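Local coordinates for walker-Type ATPase (Pyrococcus abyssi, PDB 2QEN), which has no established cellular function but binds ADP and magnesium, and is probably an ATP-binding P-loop enzyme of the Walker type, at residues G128-A133 against P163-I168; V219-P224 against E248-G253; G294-S299 against D334-I339; L151-A156 against E187-G192. The protein carries 1 engineered substitution. All blocks are in the same frame, centred on the assembly; numbering follows the deposited sequence.

Interaction 1: residues G128-A133 against P163-I168; sequences GEFIVA and PNLKII
Methyl CD1 of Leu165 is the bump on one side of this strand pair: it comes in near the plane of the Phe130 ring, at its edge, 4.0 Å from Phe130 CD2, and also reaches CG2 of Val132. Phe130 and Leu165 lie side by side, each with CG anti to its backbone N; CD1 of Leu165 lies in the dip between the ring edge and Val132 CG2. Leu120 of helix 113-127 packs on Phe130 and Val132 here. On the other side Ile168 crosses Ile131 obliquely, its CD1 3.7 Å from Ile131 CG2, while its CB sits 4.1 Å from Ala133 CB, where the lack of a longer side chain makes room; Leu48 of helix 44-54 packs on both Ala133 and Ile168. The strands run parallel, their short axes 4.7 Å apart, as adjacent members of a P-loop NTPase sheet joined by a beta-alpha-beta crossover through helix 149-161. Four N-H···O bonds stitch them, from Phe130 N to Asn164 O, Lys166 N to Phe130 O (nearly straight, 172°), Val132 N to Lys166 O and Ile168 N to Val132 O. Before the strands begin, Asn164 ND2 reaches Gly128 O at 2.9 Å from above the carbonyl plane. Glu129, extended beyond CG, crosses Lys166, whose CG, set beside the backbone N, lies 3.5 Å from Glu129 CD; bends at chi2 and chi4 then bring NZ round. Lys166 NZ meets OE2 of Glu129 at 3.1 Å in a salt bridge from above the carboxylate plane, and also bonds to Leu28 O. A water links OE2 of Glu129 to Pro163 O.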
# COMPACT_ATOMS: atom_id res chain seq x y z
N GLY A 128 7.78 12.87 22.67
CA GLY A 128 7.29 13.97 21.83
C GLY A 128 6.07 13.50 21.08
O GLY A 128 5.01 14.13 21.15
N GLU A 129 6.22 12.35 20.42
CA GLU A 129 5.24 11.77 19.52
C GLU A 129 5.50 10.27 19.40
O GLU A 129 6.66 9.84 19.34
CB GLU A 129 5.47 12.37 18.13
CG GLU A 129 4.28 12.44 17.25
CD GLU A 129 4.44 13.53 16.23
OE1 GLU A 129 5.15 13.32 15.23
OE2 GLU A 129 3.84 14.61 16.43
N PHE A 130 4.42 9.49 19.35
CA PHE A 130 4.50 8.08 18.98
C PHE A 130 3.60 7.78 17.76
O PHE A 130 2.44 8.21 17.72
CB PHE A 130 4.19 7.16 20.17
CG PHE A 130 4.50 5.72 19.91
CD1 PHE A 130 5.77 5.23 20.12
CD2 PHE A 130 3.51 4.85 19.44
CE1 PHE A 130 6.06 3.89 19.86
CE2 PHE A 130 3.79 3.50 19.19
CZ PHE A 130 5.07 3.02 19.41
N ILE A 131 4.14 7.05 16.78
CA ILE A 131 3.38 6.72 15.58
C ILE A 131 2.84 5.28 15.58
O ILE A 131 3.57 4.33 15.83
CB ILE A 131 4.19 6.98 14.27
CG1 ILE A 131 4.68 8.44 14.20
CG2 ILE A 131 3.37 6.61 12.99
CD1 ILE A 131 6.00 8.61 13.42
N VAL A 132 1.54 5.15 15.29
CA VAL A 132 0.95 3.84 15.00
C VAL A 132 0.54 3.85 13.55
O VAL A 132 -0.28 4.66 13.14
CB VAL A 132 -0.28 3.51 15.89
CG1 VAL A 132 -0.83 2.11 15.55
CG2 VAL A 132 0.08 3.61 17.35
N ALA A 133 1.14 2.96 12.76
CA ALA A 133 0.84 2.86 11.33
C ALA A 133 0.14 1.56 10.97
O ALA A 133 0.56 0.47 11.35
CB ALA A 133 2.10 3.04 10.51
N PRO A 163 -3.06 13.62 21.92
CA PRO A 163 -2.23 14.55 21.14
C PRO A 163 -0.78 14.11 20.91
O PRO A 163 -0.11 14.64 20.02
CB PRO A 163 -2.26 15.84 21.97
CG PRO A 163 -2.62 15.41 23.36
CD PRO A 163 -3.50 14.21 23.20
N ASN A 164 -0.27 13.17 21.70
CA ASN A 164 1.08 12.68 21.47
C ASN A 164 1.11 11.39 20.67
O ASN A 164 2.08 10.64 20.69
CB ASN A 164 1.81 12.54 22.80
CG ASN A 164 1.93 13.86 23.50
OD1 ASN A 164 1.03 14.27 24.22
ND2 ASN A 164 3.04 14.53 23.27
N LEU A 165 0.01 11.13 19.97
CA LEU A 165 -0.12 9.92 19.20
C LEU A 165 -0.53 10.29 17.77
O LEU A 165 -1.48 11.06 17.57
CB LEU A 165 -1.14 9.01 19.86
CG LEU A 165 -1.14 7.53 19.48
CD1 LEU A 165 0.12 6.85 20.00
CD2 LEU A 165 -2.41 6.86 20.04
N LYS A 166 0.21 9.77 16.80
CA LYS A 166 -0.09 10.02 15.39
C LYS A 166 -0.40 8.69 14.72
O LYS A 166 0.21 7.67 15.02
CB LYS A 166 1.08 10.73 14.69
CG LYS A 166 1.35 12.14 15.19
CD LYS A 166 0.20 13.10 14.85
CE LYS A 166 0.23 14.34 15.74
NZ LYS A 166 1.09 15.40 15.19
N ILE A 167 -1.37 8.72 13.82
CA ILE A 167 -1.83 7.52 13.14
C ILE A 167 -1.64 7.74 11.63
O ILE A 167 -1.98 8.80 11.11
CB ILE A 167 -3.30 7.17 13.50
CG1 ILE A 167 -3.42 6.74 14.97
CG2 ILE A 167 -3.89 6.08 12.56
CD1 ILE A 167 -4.84 6.48 15.40
N ILE A 168 -1.01 6.77 10.98
CA ILE A 168 -0.86 6.75 9.53
C ILE A 168 -1.63 5.54 9.03
O ILE A 168 -1.43 4.44 9.54
CB ILE A 168 0.63 6.64 9.10
CG1 ILE A 168 1.43 7.85 9.60
CG2 ILE A 168 0.77 6.51 7.55
CD1 ILE A 168 2.94 7.70 9.47
O HOH W 1 2.22 15.62 19.02

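Interaction 2: residues V219-P224 against E248-G253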
# COMPACT_ATOMS: atom_id res chain seq x y z
N VAL A 219 27.17 -2.39 -8.53
CA VAL A 219 27.93 -3.63 -8.79
C VAL A 219 28.92 -3.47 -9.95
O VAL A 219 29.28 -4.46 -10.60
CB VAL A 219 27.00 -4.85 -9.05
CG1 VAL A 219 26.21 -5.22 -7.78
CG2 VAL A 219 26.06 -4.60 -10.22
N ASN A 220 29.35 -2.23 -10.20
CA ASN A 220 30.35 -1.91 -11.23
C ASN A 220 29.97 -2.40 -12.64
O ASN A 220 30.82 -2.55 -13.53
CB ASN A 220 31.76 -2.37 -10.80
CG ASN A 220 32.89 -1.70 -11.60
OD1 ASN A 220 32.64 -0.92 -12.53
ND2 ASN A 220 34.14 -2.01 -11.24
N LEU A 221 28.68 -2.64 -12.85
CA LEU A 221 28.16 -3.05 -14.15
C LEU A 221 27.77 -1.81 -14.96
O LEU A 221 27.15 -0.88 -14.45
CB LEU A 221 26.97 -4.00 -13.98
CG LEU A 221 26.54 -4.91 -15.14
CD1 LEU A 221 27.68 -5.75 -15.69
CD2 LEU A 221 25.41 -5.80 -14.69
N ASP A 222 28.21 -1.81 -16.22
CA ASP A 222 27.83 -0.80 -17.21
C ASP A 222 26.81 -1.42 -18.16
O ASP A 222 27.10 -2.40 -18.84
CB ASP A 222 29.07 -0.31 -17.99
CG ASP A 222 29.93 0.67 -17.18
OD1 ASP A 222 29.38 1.66 -16.63
OD2 ASP A 222 31.17 0.47 -17.12
N VAL A 223 25.60 -0.88 -18.15
CA VAL A 223 24.53 -1.36 -19.03
C VAL A 223 24.27 -0.31 -20.12
O VAL A 223 24.09 0.88 -19.79
CB VAL A 223 23.25 -1.70 -18.24
CG1 VAL A 223 22.11 -2.07 -19.18
CG2 VAL A 223 23.52 -2.83 -17.26
N PRO A 224 24.27 -0.73 -21.40
CA PRO A 224 24.10 0.24 -22.49
C PRO A 224 22.85 1.11 -22.28
O PRO A 224 21.84 0.63 -21.74
CB PRO A 224 23.95 -0.63 -23.74
CG PRO A 224 24.61 -1.94 -23.37
CD PRO A 224 24.37 -2.12 -21.91
N GLU A 248 17.06 -9.60 -12.00
CA GLU A 248 17.10 -10.57 -13.13
C GLU A 248 18.22 -10.28 -14.11
O GLU A 248 18.82 -11.19 -14.65
CB GLU A 248 15.74 -10.64 -13.85
CG GLU A 248 14.62 -11.31 -13.05
CD GLU A 248 15.01 -12.69 -12.53
OE1 GLU A 248 15.83 -13.36 -13.18
OE2 GLU A 248 14.51 -13.11 -11.45
N TYR A 249 18.54 -9.00 -14.31
CA TYR A 249 19.64 -8.62 -15.18
C TYR A 249 20.99 -9.03 -14.60
O TYR A 249 21.82 -9.53 -15.34
CB TYR A 249 19.61 -7.11 -15.53
CG TYR A 249 20.41 -6.77 -16.78
CD1 TYR A 249 21.81 -6.75 -16.76
CD2 TYR A 249 19.77 -6.45 -17.97
CE1 TYR A 249 22.56 -6.43 -17.91
CE2 TYR A 249 20.50 -6.12 -19.12
CZ TYR A 249 21.90 -6.12 -19.08
OH TYR A 249 22.62 -5.81 -20.21
N LEU A 250 21.18 -8.84 -13.29
CA LEU A 250 22.41 -9.25 -12.59
C LEU A 250 22.61 -10.77 -12.64
O LEU A 250 23.74 -11.26 -12.72
CB LEU A 250 22.37 -8.80 -11.12
CG LEU A 250 22.46 -7.30 -10.80
CD1 LEU A 250 22.78 -7.09 -9.32
CD2 LEU A 250 23.50 -6.60 -11.65
N ARG A 251 21.51 -11.50 -12.58
CA ARG A 251 21.53 -12.95 -12.62
C ARG A 251 21.69 -13.53 -14.04
O ARG A 251 22.22 -14.62 -14.20
CB ARG A 251 20.26 -13.46 -11.94
CG ARG A 251 20.31 -13.26 -10.43
CD ARG A 251 19.00 -13.58 -9.76
NE ARG A 251 19.21 -13.58 -8.32
CZ ARG A 251 18.31 -13.97 -7.42
NH1 ARG A 251 17.13 -14.40 -7.80
NH2 ARG A 251 18.63 -13.94 -6.13
N ASN A 252 21.23 -12.79 -15.06
CA ASN A 252 21.12 -13.31 -16.42
C ASN A 252 21.99 -12.63 -17.47
O ASN A 252 22.28 -13.24 -18.49
CB ASN A 252 19.65 -13.29 -16.86
CG ASN A 252 18.82 -14.29 -16.11
OD1 ASN A 252 18.83 -15.47 -16.45
ND2 ASN A 252 18.14 -13.84 -15.04
N GLY A 253 22.35 -11.36 -17.23
CA GLY A 253 23.37 -10.66 -18.04
C GLY A 253 22.91 -10.22 -19.42
O GLY A 253 23.74 -9.86 -20.26
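No hydrogen bond crosses between the loop 219-224 and the last turn of helix 239-252; every other loop residue, Val219, Leu221 and Val223, instead sends its CB toward the helix. Val219 meets Leu250 tip to tip, CG2 to CD2 at 3.5 Å, with Val219 CG2 in the crowded position between backbone N and carbonyl carbon. Leu221 and Leu250 slide past each other in opposite directions, their CD2 methyls 3.7 Å apart, so Leu250 CD2 touches both loop side chains. Val223 and Tyr249 meet tip to tip, Val223 CG2 3.8 Å from Tyr249 CE1 and Val223 CG1 3.9 Å from the OH oxygen. The tyrosine ring, CG anti to the backbone N (chi1 -160°), also makes an edge-to-face pair with Phe216 of helix 205-217. The loop, which joins helices 205-217 and 225-235, is thus packed onto the end of helix 239-252, where Asn252 ND2 bonds back to Glu248 O at 2.8 Å along a lone pair. The Tyr249 hydroxyl has its hydrogen bond at Glu227, outside both segments; toward the loop the tyrosine makes only van der Waals contacts, and the two segments are joined by such packing alone.

Interaction 3: residues G294-S299 against D334-I339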
# COMPACT_ATOMS: atom_id res chain seq x y z
N GLY A 294 -7.16 -2.34 -25.42
CA GLY A 294 -7.57 -1.11 -26.07
C GLY A 294 -9.06 -0.85 -26.18
O GLY A 294 -9.48 0.12 -26.80
N TYR A 295 -9.88 -1.71 -25.59
CA TYR A 295 -11.30 -1.41 -25.47
C TYR A 295 -11.46 -0.62 -24.15
O TYR A 295 -11.73 -1.18 -23.11
CB TYR A 295 -12.17 -2.68 -25.56
CG TYR A 295 -11.89 -3.52 -26.80
CD1 TYR A 295 -12.52 -3.24 -27.99
CD2 TYR A 295 -10.98 -4.58 -26.76
CE1 TYR A 295 -12.27 -3.98 -29.13
CE2 TYR A 295 -10.71 -5.34 -27.92
CZ TYR A 295 -11.37 -5.03 -29.09
OH TYR A 295 -11.14 -5.75 -30.24
N ASN A 296 -11.26 0.69 -24.23
CA ASN A 296 -11.00 1.54 -23.07
C ASN A 296 -11.99 2.72 -22.95
O ASN A 296 -11.73 3.74 -22.30
CB ASN A 296 -9.56 2.03 -23.15
CG ASN A 296 -9.31 2.83 -24.39
OD1 ASN A 296 -10.23 3.09 -25.16
ND2 ASN A 296 -8.07 3.27 -24.59
N ARG A 297 -13.13 2.55 -23.61
CA ARG A 297 -14.27 3.45 -23.46
C ARG A 297 -15.51 2.58 -23.21
O ARG A 297 -15.55 1.42 -23.61
CB ARG A 297 -14.44 4.34 -24.70
CG ARG A 297 -13.47 5.53 -24.69
CD ARG A 297 -13.24 6.11 -26.08
NE ARG A 297 -12.17 5.38 -26.77
CZ ARG A 297 -10.87 5.68 -26.69
NH1 ARG A 297 -10.45 6.73 -25.98
NH2 ARG A 297 -9.99 4.93 -27.35
N TRP A 298 -16.48 3.15 -22.50
CA TRP A 298 -17.69 2.45 -22.10
C TRP A 298 -18.31 1.54 -23.15
O TRP A 298 -18.46 0.33 -22.92
CB TRP A 298 -18.73 3.49 -21.66
CG TRP A 298 -20.01 2.92 -21.14
CD1 TRP A 298 -21.09 2.46 -21.88
CD2 TRP A 298 -20.39 2.77 -19.77
NE1 TRP A 298 -22.09 2.04 -21.04
CE2 TRP A 298 -21.69 2.22 -19.74
CE3 TRP A 298 -19.74 3.05 -18.55
CZ2 TRP A 298 -22.37 1.94 -18.54
CZ3 TRP A 298 -20.41 2.76 -17.36
CH2 TRP A 298 -21.71 2.20 -17.37
N SER A 299 -18.71 2.11 -24.28
CA SER A 299 -19.34 1.32 -25.36
C SER A 299 -18.38 0.31 -25.96
O SER A 299 -18.81 -0.75 -26.41
CB SER A 299 -19.90 2.23 -26.46
OG SER A 299 -18.84 2.97 -27.05
N ASP A 334 -9.75 11.64 -18.79
CA ASP A 334 -10.15 12.17 -20.11
C ASP A 334 -11.16 11.25 -20.81
O ASP A 334 -11.01 10.96 -22.01
CB ASP A 334 -8.92 12.39 -21.01
CG ASP A 334 -8.31 13.77 -20.83
OD1 ASP A 334 -7.88 14.10 -19.71
OD2 ASP A 334 -8.24 14.52 -21.83
N ASN A 335 -12.17 10.80 -20.06
CA ASN A 335 -13.19 9.89 -20.55
C ASN A 335 -12.65 8.57 -21.13
O ASN A 335 -13.21 8.00 -22.08
CB ASN A 335 -14.08 10.62 -21.57
CG ASN A 335 -15.32 9.83 -21.94
OD1 ASN A 335 -15.97 9.23 -21.08
ND2 ASN A 335 -15.66 9.84 -23.24
N THR A 336 -11.55 8.08 -20.55
CA THR A 336 -10.87 6.87 -20.99
C THR A 336 -10.38 6.07 -19.79
O THR A 336 -9.85 6.63 -18.84
CB THR A 336 -9.69 7.23 -21.92
OG1 THR A 336 -10.19 7.84 -23.12
CG2 THR A 336 -8.90 6.00 -22.30
N TYR A 337 -10.58 4.76 -19.85
CA TYR A 337 -10.05 3.84 -18.84
C TYR A 337 -8.65 3.34 -19.18
O TYR A 337 -8.34 3.07 -20.35
CB TYR A 337 -10.98 2.65 -18.61
CG TYR A 337 -12.40 3.06 -18.36
CD1 TYR A 337 -12.78 3.55 -17.12
CD2 TYR A 337 -13.35 3.01 -19.38
CE1 TYR A 337 -14.07 3.94 -16.88
CE2 TYR A 337 -14.67 3.41 -19.14
CZ TYR A 337 -15.02 3.87 -17.89
OH TYR A 337 -16.30 4.28 -17.62
N LYS A 338 -7.80 3.26 -18.17
CA LYS A 338 -6.52 2.57 -18.30
C LYS A 338 -6.15 1.74 -17.09
O LYS A 338 -6.47 2.08 -15.95
CB LYS A 338 -5.35 3.49 -18.71
CG LYS A 338 -5.43 4.92 -18.27
CD LYS A 338 -5.89 5.80 -19.44
CE LYS A 338 -6.29 7.19 -18.98
NZ LYS A 338 -6.54 8.10 -20.15
N ILE A 339 -5.45 0.64 -17.35
CA ILE A 339 -4.84 -0.13 -16.28
C ILE A 339 -3.86 0.81 -15.55
O ILE A 339 -3.00 1.45 -16.17
CB ILE A 339 -4.15 -1.40 -16.82
CG1 ILE A 339 -5.07 -2.22 -17.74
CG2 ILE A 339 -3.57 -2.26 -15.69
CD1 ILE A 339 -6.38 -2.71 -17.14
O HOH W 2 -6.37 2.73 -22.04
O HOH W 3 -16.23 6.07 -21.75
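Asn296 O is held by one true hydrogen bond, from Tyr337 N at 2.9 Å and 165°, with the donor in the carbonyl plane; a CA-H···O contact from Thr336 CA at 3.5 Å adds a second, weaker grip. Asn296 CG stands in the crowded position between backbone N and carbonyl carbon (chi1 60°), which lays the side chain alongside Thr336, ND2 3.7 Å from its CG2 methyl. A water accepts from this ND2 and donates to Tyr337 O, a second link between Asn296 and Tyr337. The run before helix 298-307 thereby lies against strand 336-339 of the hairpin with 330-333, consistent with the winged helix-turn-helix family, in which the segment after the first helix lies beside the last strand of the wing hairpin. Arg297 bends at chi3 and puts NH1 3.1 Å from Thr336 OG1, while its CG touches Asn335 O. A water accepts a hydrogen bond from Trp298 N and donates to Asn335 OD1. The Tyr337 ring turns its edge to this turn: Trp298 N lies in its plane, 3.8 Å from CE2, and Tyr337 OH lies in the plane of the indole at its edge, 3.8 Å from CE3. An alanine in place of Tyr337 would probably leave the indole edge, Leu321 and Ile291 without the ring they pack on. Trp298 NE1 is bonded to Glu314, and the indole meets Tyr337 OH with its carbon edge; the clear direct hydrogen bond across joins backbone atoms, and two waters add links through the amide side chains of Asn296 and Asn335.

Interaction 4: residues L151-A156 against E187-G192; sequences LLALFA and ESPLYG
Apolar packing carries this contact. Pro189 lays its ring on the backbone of helix 149-161 at Ala153, CB 3.6 Å from Ala153 CA and CD 3.9 Å from Leu152 CB; Ala153 CB touches Pro189 CB as well. Leu190 crosses Leu152 at about a right angle, CD1 4.1 Å from Leu152 CD2. Its other methyl, CD2, rests against the helix at Phe155 CB and Ala156, 3.6 Å from Ala156 N, while CD1 lies at the edge of the Phe155 ring, near its plane. Replacing Leu190 by an alanine would remove both methyls and would probably loosen the turn from Leu152, Phe155 and Ala156. The helix is the connecting one of the beta-alpha-beta unit between strands 130-135 and 165-171 of the P-loop ATPase sheet, and the loop leads from helix 174-181 to strand 196-199. No hydrogen bond crosses between the segments. Ser188 to Tyr191 form a type I turn closed by Tyr191 N to Ser188 O, with an ST turn superposed, Leu190 N bonding to Ser188 OG at 3.2 Å. That hydroxyl is also hydrogen-bonded to Leu181 O, tying the turn to helix 174-181.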
# COMPACT_ATOMS: atom_id res chain seq x y z
N LEU A 151 -12.81 0.26 15.09
CA LEU A 151 -11.53 0.91 14.73
C LEU A 151 -11.71 2.38 14.37
O LEU A 151 -10.91 3.21 14.77
CB LEU A 151 -10.77 0.16 13.62
CG LEU A 151 -9.90 -0.97 14.18
CD1 LEU A 151 -9.61 -1.98 13.12
CD2 LEU A 151 -8.60 -0.44 14.80
N LEU A 152 -12.79 2.70 13.66
CA LEU A 152 -13.14 4.09 13.38
C LEU A 152 -13.37 4.89 14.66
O LEU A 152 -12.91 6.02 14.78
CB LEU A 152 -14.37 4.17 12.47
CG LEU A 152 -14.31 3.43 11.13
CD1 LEU A 152 -15.64 3.52 10.41
CD2 LEU A 152 -13.14 3.95 10.24
N ALA A 153 -14.08 4.29 15.63
CA ALA A 153 -14.30 4.89 16.94
C ALA A 153 -12.98 5.09 17.68
O ALA A 153 -12.74 6.16 18.25
CB ALA A 153 -15.29 4.05 17.76
N LEU A 154 -12.12 4.08 17.67
CA LEU A 154 -10.78 4.19 18.25
C LEU A 154 -9.99 5.33 17.63
O LEU A 154 -9.36 6.10 18.35
CB LEU A 154 -10.01 2.87 18.10
CG LEU A 154 -8.54 2.81 18.56
CD1 LEU A 154 -8.38 2.97 20.09
CD2 LEU A 154 -7.93 1.52 18.10
N PHE A 155 -10.03 5.44 16.30
CA PHE A 155 -9.34 6.52 15.57
C PHE A 155 -9.88 7.92 15.92
O PHE A 155 -9.11 8.89 15.98
CB PHE A 155 -9.40 6.31 14.05
CG PHE A 155 -8.72 5.05 13.54
CD1 PHE A 155 -7.67 4.46 14.24
CD2 PHE A 155 -9.13 4.48 12.33
CE1 PHE A 155 -7.06 3.30 13.76
CE2 PHE A 155 -8.51 3.33 11.83
CZ PHE A 155 -7.48 2.74 12.53
N ALA A 156 -11.19 8.03 16.11
CA ALA A 156 -11.83 9.30 16.49
C ALA A 156 -11.37 9.70 17.88
O ALA A 156 -11.13 10.87 18.14
CB ALA A 156 -13.34 9.15 16.47
N GLU A 187 -22.87 8.94 10.31
CA GLU A 187 -22.87 7.72 11.10
C GLU A 187 -21.46 7.27 11.48
O GLU A 187 -21.26 6.60 12.50
CB GLU A 187 -23.62 6.61 10.35
CG GLU A 187 -25.11 6.93 10.12
CD GLU A 187 -25.91 6.96 11.41
OE1 GLU A 187 -25.63 6.11 12.28
OE2 GLU A 187 -26.82 7.81 11.55
N SER A 188 -20.48 7.66 10.66
CA SER A 188 -19.06 7.38 10.90
C SER A 188 -18.54 8.13 12.12
O SER A 188 -18.70 9.36 12.22
CB SER A 188 -18.22 7.77 9.68
OG SER A 188 -16.82 7.68 9.95
N PRO A 189 -17.90 7.40 13.06
CA PRO A 189 -17.27 8.04 14.22
C PRO A 189 -16.23 9.09 13.82
O PRO A 189 -15.99 10.02 14.59
CB PRO A 189 -16.61 6.86 14.94
CG PRO A 189 -17.47 5.68 14.56
CD PRO A 189 -17.78 5.93 13.12
N LEU A 190 -15.65 8.97 12.62
CA LEU A 190 -14.68 9.93 12.13
C LEU A 190 -15.28 11.14 11.42
O LEU A 190 -14.55 11.95 10.85
CB LEU A 190 -13.67 9.24 11.21
CG LEU A 190 -12.57 8.39 11.84
CD1 LEU A 190 -11.69 7.79 10.75
CD2 LEU A 190 -11.73 9.22 12.79
N TYR A 191 -16.60 11.27 11.44
CA TYR A 191 -17.27 12.34 10.69
C TYR A 191 -16.72 13.72 11.03
O TYR A 191 -16.53 14.06 12.20
CB TYR A 191 -18.79 12.31 10.92
CG TYR A 191 -19.50 13.49 10.30
CD1 TYR A 191 -19.74 13.54 8.92
CD2 TYR A 191 -19.92 14.56 11.09
CE1 TYR A 191 -20.38 14.62 8.35
CE2 TYR A 191 -20.58 15.65 10.52
CZ TYR A 191 -20.80 15.68 9.16
OH TYR A 191 -21.45 16.76 8.60
N GLY A 192 -16.47 14.51 9.98
CA GLY A 192 -15.96 15.88 10.14
C GLY A 192 -14.48 15.99 10.48
O GLY A 192 -13.94 17.10 10.56

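Interaction 4 packs a later loop on the helix of the beta-alpha-beta unit whose strands form interaction 1: their segments alternate along the chain, their centres are 17 Å apart, and they touch where Ile167 CD1 meets Phe155 CD1 at 3.7 Å. In interaction 1 the side chain of Ile168 lies about 11 Å from bound ADP and about 8 Å from that of Lys44, a Walker A residue; in interaction 4 that of Phe155 is about 11 Å from that of Asp135. Interaction 2 lies about 13 Å from ADP, measured from Leu250's side chain, yet its centre is 42 Å from that of interaction 1. Interaction 3, in the winged-helix part, is remote from the annotated sites, its centre 36 to 41 Å from the others.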